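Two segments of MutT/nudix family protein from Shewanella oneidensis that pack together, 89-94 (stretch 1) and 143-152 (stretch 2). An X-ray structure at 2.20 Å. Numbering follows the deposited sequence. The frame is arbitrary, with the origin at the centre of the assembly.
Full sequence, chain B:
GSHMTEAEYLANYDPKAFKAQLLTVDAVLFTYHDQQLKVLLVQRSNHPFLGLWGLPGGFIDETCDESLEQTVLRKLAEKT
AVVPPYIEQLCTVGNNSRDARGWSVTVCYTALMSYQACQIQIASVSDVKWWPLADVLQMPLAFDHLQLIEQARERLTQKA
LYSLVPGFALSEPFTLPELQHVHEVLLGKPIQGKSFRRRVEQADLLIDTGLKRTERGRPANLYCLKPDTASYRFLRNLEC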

ATOM      1  N   GLN B  89      -3.895  -4.428   4.160  1.00 38.42           N
ATOM      2  CA  GLN B  89      -2.947  -3.564   4.843  1.00 38.85           C
ATOM      3  C   GLN B  89      -2.984  -2.143   4.264  1.00 39.18           C
ATOM      4  O   GLN B  89      -2.941  -1.952   3.039  1.00 40.35           O
ATOM      5  CB  GLN B  89      -1.543  -4.170   4.722  1.00 39.36           C
ATOM      6  CG  GLN B  89      -0.640  -3.952   5.914  1.00 39.37           C
ATOM      7  CD  GLN B  89       0.694  -4.647   5.758  1.00 40.73           C
ATOM      8  OE1 GLN B  89       0.908  -5.753   6.280  1.00 43.23           O
ATOM      9  NE2 GLN B  89       1.593  -4.010   5.054  1.00 38.00           N
ATOM     10  N   LEU B  90      -3.091  -1.149   5.139  1.00 38.85           N
ATOM     11  CA  LEU B  90      -3.075   0.256   4.764  1.00 37.70           C
ATOM     12  C   LEU B  90      -1.646   0.843   4.731  1.00 38.18           C
ATOM     13  O   LEU B  90      -1.156   1.314   3.701  1.00 37.19           O
ATOM     14  CB  LEU B  90      -3.960   1.051   5.738  1.00 37.66           C
ATOM     15  CG  LEU B  90      -4.118   2.559   5.484  1.00 39.06           C
ATOM     16  CD1 LEU B  90      -4.761   2.846   4.128  1.00 36.85           C
ATOM     17  CD2 LEU B  90      -4.855   3.291   6.629  1.00 38.67           C
ATOM     18  N   CYS B  91      -0.986   0.819   5.887  1.00 37.55           N
ATOM     19  CA  CYS B  91       0.284   1.470   6.057  1.00 37.63           C
ATOM     20  C   CYS B  91       0.867   1.002   7.398  1.00 36.61           C
ATOM     21  O   CYS B  91       0.169   0.379   8.215  1.00 36.37           O
ATOM     22  CB  CYS B  91       0.129   3.003   6.022  1.00 37.32           C
ATOM     23  SG  CYS B  91      -0.919   3.628   7.357  1.00 44.42           S
ATOM     24  N   THR B  92       2.160   1.249   7.576  1.00 35.30           N
ATOM     25  CA  THR B  92       2.856   0.976   8.828  1.00 35.20           C
ATOM     26  C   THR B  92       3.395   2.321   9.242  1.00 35.38           C
ATOM     27  O   THR B  92       4.107   2.962   8.479  1.00 34.06           O
ATOM     28  CB  THR B  92       3.981  -0.072   8.625  1.00 35.18           C
ATOM     29  OG1 THR B  92       3.363  -1.325   8.321  1.00 37.61           O
ATOM     30  CG2 THR B  92       4.838  -0.250   9.872  1.00 32.82           C
ATOM     31  N   VAL B  93       2.992   2.786  10.415  1.00 36.59           N
ATOM     32  CA  VAL B  93       3.549   4.035  10.940  1.00 37.67           C
ATOM     33  C   VAL B  93       4.500   3.727  12.096  1.00 37.84           C
ATOM     34  O   VAL B  93       4.180   2.924  12.987  1.00 36.84           O
ATOM     35  CB  VAL B  93       2.444   5.023  11.365  1.00 38.29           C
ATOM     36  CG1 VAL B  93       3.058   6.299  11.915  1.00 39.47           C
ATOM     37  CG2 VAL B  93       1.596   5.403  10.140  1.00 40.23           C
ATOM     38  N   GLY B  94       5.663   4.372  12.086  1.00 38.03           N
ATOM     39  CA  GLY B  94       6.626   4.166  13.164  1.00 39.71           C
ATOM     40  C   GLY B  94       7.557   5.341  13.312  1.00 40.33           C
ATOM     41  O   GLY B  94       8.195   5.741  12.354  1.00 40.48           O
ATOM     42  N   PHE B 143      -3.785   8.479  20.418  1.00 53.07           N
ATOM     43  CA  PHE B 143      -2.601   8.480  19.589  1.00 51.70           C
ATOM     44  C   PHE B 143      -2.806   9.254  18.301  1.00 51.31           C
ATOM     45  O   PHE B 143      -3.250  10.414  18.322  1.00 51.78           O
ATOM     46  CB  PHE B 143      -2.136   7.045  19.310  1.00 51.69           C
ATOM     47  CG  PHE B 143      -1.946   6.200  20.549  1.00 51.10           C
ATOM     48  CD1 PHE B 143      -0.769   6.279  21.294  1.00 52.29           C
ATOM     49  CD2 PHE B 143      -2.919   5.298  20.946  1.00 51.26           C
ATOM     50  CE1 PHE B 143      -0.576   5.482  22.436  1.00 51.07           C
ATOM     51  CE2 PHE B 143      -2.741   4.495  22.089  1.00 50.10           C
ATOM     52  CZ  PHE B 143      -1.560   4.586  22.826  1.00 50.24           C
ATOM     53  N   ASP B 144      -2.461   8.623  17.180  1.00 49.76           N
ATOM     54  CA  ASP B 144      -2.543   9.257  15.869  1.00 47.57           C
ATOM     55  C   ASP B 144      -3.650   8.596  15.054  1.00 47.18           C
ATOM     56  O   ASP B 144      -3.654   8.688  13.823  1.00 47.42           O
ATOM     57  CB  ASP B 144      -1.181   9.172  15.131  1.00 47.13           C
ATOM     58  CG  ASP B 144      -0.703   7.714  14.904  1.00 46.22           C
ATOM     59  OD1 ASP B 144      -1.284   6.765  15.478  1.00 41.09           O
ATOM     60  OD2 ASP B 144       0.273   7.527  14.158  1.00 46.02           O
ATOM     61  N   HIS B 145      -4.578   7.946  15.750  1.00 45.97           N
ATOM     62  CA  HIS B 145      -5.626   7.153  15.131  1.00 46.58           C
ATOM     63  C   HIS B 145      -6.599   7.925  14.219  1.00 47.87           C
ATOM     64  O   HIS B 145      -7.130   7.360  13.246  1.00 47.21           O
ATOM     65  CB  HIS B 145      -6.400   6.378  16.184  1.00 45.67           C
ATOM     66  CG  HIS B 145      -5.611   5.284  16.829  1.00 43.65           C
ATOM     67  ND1 HIS B 145      -6.185   4.374  17.688  1.00 43.28           N
ATOM     68  CD2 HIS B 145      -4.296   4.962  16.759  1.00 43.01           C
ATOM     69  CE1 HIS B 145      -5.259   3.537  18.122  1.00 43.73           C
ATOM     70  NE2 HIS B 145      -4.106   3.862  17.559  1.00 43.11           N
ATOM     71  N   LEU B 146      -6.816   9.205  14.517  1.00 48.51           N
ATOM     72  CA  LEU B 146      -7.578  10.047  13.618  1.00 49.75           C
ATOM     73  C   LEU B 146      -6.912  10.125  12.249  1.00 49.87           C
ATOM     74  O   LEU B 146      -7.586  10.109  11.216  1.00 50.03           O
ATOM     75  CB  LEU B 146      -7.760  11.466  14.175  1.00 50.28           C
ATOM     76  CG  LEU B 146      -8.503  12.421  13.220  1.00 51.38           C
ATOM     77  CD1 LEU B 146      -9.904  11.880  12.923  1.00 50.09           C
ATOM     78  CD2 LEU B 146      -8.576  13.848  13.777  1.00 53.54           C
ATOM     79  N   GLN B 147      -5.592  10.226  12.255  1.00 50.06           N
ATOM     80  CA  GLN B 147      -4.817  10.349  11.042  1.00 50.54           C
ATOM     81  C   GLN B 147      -4.846   9.051  10.226  1.00 49.82           C
ATOM     82  O   GLN B 147      -4.943   9.093   8.999  1.00 50.29           O
ATOM     83  CB  GLN B 147      -3.389  10.719  11.423  1.00 51.79           C
ATOM     84  CG  GLN B 147      -2.556  11.344  10.327  1.00 55.65           C
ATOM     85  CD  GLN B 147      -1.285  11.959  10.885  1.00 61.85           C
ATOM     86  OE1 GLN B 147      -1.195  12.241  12.094  1.00 64.77           O
ATOM     87  NE2 GLN B 147      -0.295  12.178  10.014  1.00 61.87           N
ATOM     88  N   LEU B 148      -4.769   7.911  10.919  1.00 48.39           N
ATOM     89  CA  LEU B 148      -4.936   6.580  10.310  1.00 47.53           C
ATOM     90  C   LEU B 148      -6.332   6.395   9.676  1.00 46.93           C
ATOM     91  O   LEU B 148      -6.449   5.847   8.587  1.00 47.09           O
ATOM     92  CB  LEU B 148      -4.650   5.473  11.338  1.00 46.75           C
ATOM     93  CG  LEU B 148      -3.210   5.278  11.843  1.00 47.51           C
ATOM     94  CD1 LEU B 148      -3.172   4.247  12.937  1.00 46.85           C
ATOM     95  CD2 LEU B 148      -2.203   4.902  10.718  1.00 46.76           C
ATOM     96  N   ILE B 149      -7.375   6.869  10.356  1.00 47.15           N
ATOM     97  CA  ILE B 149      -8.760   6.877   9.827  1.00 46.32           C
ATOM     98  C   ILE B 149      -8.878   7.698   8.540  1.00 47.19           C
ATOM     99  O   ILE B 149      -9.408   7.208   7.536  1.00 47.16           O
ATOM    100  CB  ILE B 149      -9.799   7.269  10.926  1.00 46.65           C
ATOM    101  CG1 ILE B 149      -9.828   6.171  11.985  1.00 45.53           C
ATOM    102  CG2 ILE B 149     -11.214   7.442  10.362  1.00 44.63           C
ATOM    103  CD1 ILE B 149     -10.448   6.553  13.286  1.00 46.91           C
ATOM    104  N   GLU B 150      -8.340   8.916   8.556  1.00 47.43           N
ATOM    105  CA  GLU B 150      -8.280   9.769   7.363  1.00 47.97           C
ATOM    106  C   GLU B 150      -7.547   9.126   6.168  1.00 47.00           C
ATOM    107  O   GLU B 150      -7.980   9.254   5.015  1.00 46.28           O
ATOM    108  CB  GLU B 150      -7.592  11.106   7.694  1.00 48.60           C
ATOM    109  CG  GLU B 150      -8.325  11.969   8.721  1.00 52.54           C
ATOM    110  CD  GLU B 150      -7.593  13.285   9.037  1.00 57.78           C
ATOM    111  OE1 GLU B 150      -6.409  13.432   8.632  1.00 59.29           O
ATOM    112  OE2 GLU B 150      -8.210  14.168   9.691  1.00 58.97           O
ATOM    113  N   GLN B 151      -6.423   8.466   6.442  1.00 46.14           N
ATOM    114  CA  GLN B 151      -5.714   7.723   5.420  1.00 45.39           C
ATOM    115  C   GLN B 151      -6.558   6.537   4.879  1.00 44.26           C
ATOM    116  O   GLN B 151      -6.657   6.341   3.668  1.00 43.48           O
ATOM    117  CB  GLN B 151      -4.359   7.263   5.955  1.00 46.46           C
ATOM    118  CG  GLN B 151      -3.344   6.978   4.857  1.00 50.30           C
ATOM    119  CD  GLN B 151      -1.914   6.844   5.369  1.00 55.28           C
ATOM    120  OE1 GLN B 151      -1.553   7.359   6.443  1.00 56.49           O
ATOM    121  NE2 GLN B 151      -1.086   6.148   4.588  1.00 55.13           N
ATOM    122  N   ALA B 152      -7.163   5.765   5.780  1.00 42.62           N
ATOM    123  CA  ALA B 152      -8.042   4.661   5.382  1.00 42.33           C
ATOM    124  C   ALA B 152      -9.201   5.166   4.520  1.00 42.00           C
ATOM    125  O   ALA B 152      -9.509   4.580   3.489  1.00 41.20           O
ATOM    126  CB  ALA B 152      -8.564   3.919   6.613  1.00 40.50           C
TER

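The strand 89-94 packs against the helix 145-152 with the two N-to-C directions inclined at 146°, closer to antiparallel than to perpendicular, and with the axes 9.2 Å apart at closest approach. No hydrogen bond crosses between the two stretches; the contact rests on van der Waals packing of side chains against one another and against the helix backbone, and buries 291 Å² in all.

Leu-90 supplies the most prominent bump. With chi1 in t and chi2 in p, Leu-90 places CD2 against the helix backbone at the last turn of the stretch, 3.6 Å from Leu-148 O and 3.5 Å from Ala-152 N. These two backbone atoms are themselves joined by the helical hydrogen bond from Ala-152 N to Leu-148 O, so the methyl rests against a satisfied peptide surface. The small side chain of Ala-152 borders the same site, its CB 3.8 Å from Leu-90 CD2, and the backbones come close here: the CA atoms of Leu-90 and Ala-152 are 6.7 Å apart.

Farther along the strand the helix provides the projection. The CA-to-CB bond of Leu-148 points sideways, but the end of its side chain comes nearer the strand. Leu-148 CD2 lies 3.8 Å from Cys-91 SG and 3.9 Å from Val-93 CG2, resting in the shallow dip over these two atoms, which are themselves 4.1 Å apart. The CA-to-CB bond of the intervening Thr-92 points away from the helix, and the residue makes no contact with it.

Two polar residues complete the contact without bonding across it. Gln-151 reaches across to the strand, bringing NE2 to 3.7 Å from Cys-91 CB. Near the start of the helix, Asp-144 OD2 approaches Val-93 CG1 at 3.8 Å, a van der Waals contact; both carboxylate oxygens of Asp-144 are hydrogen-bonded elsewhere in the structure.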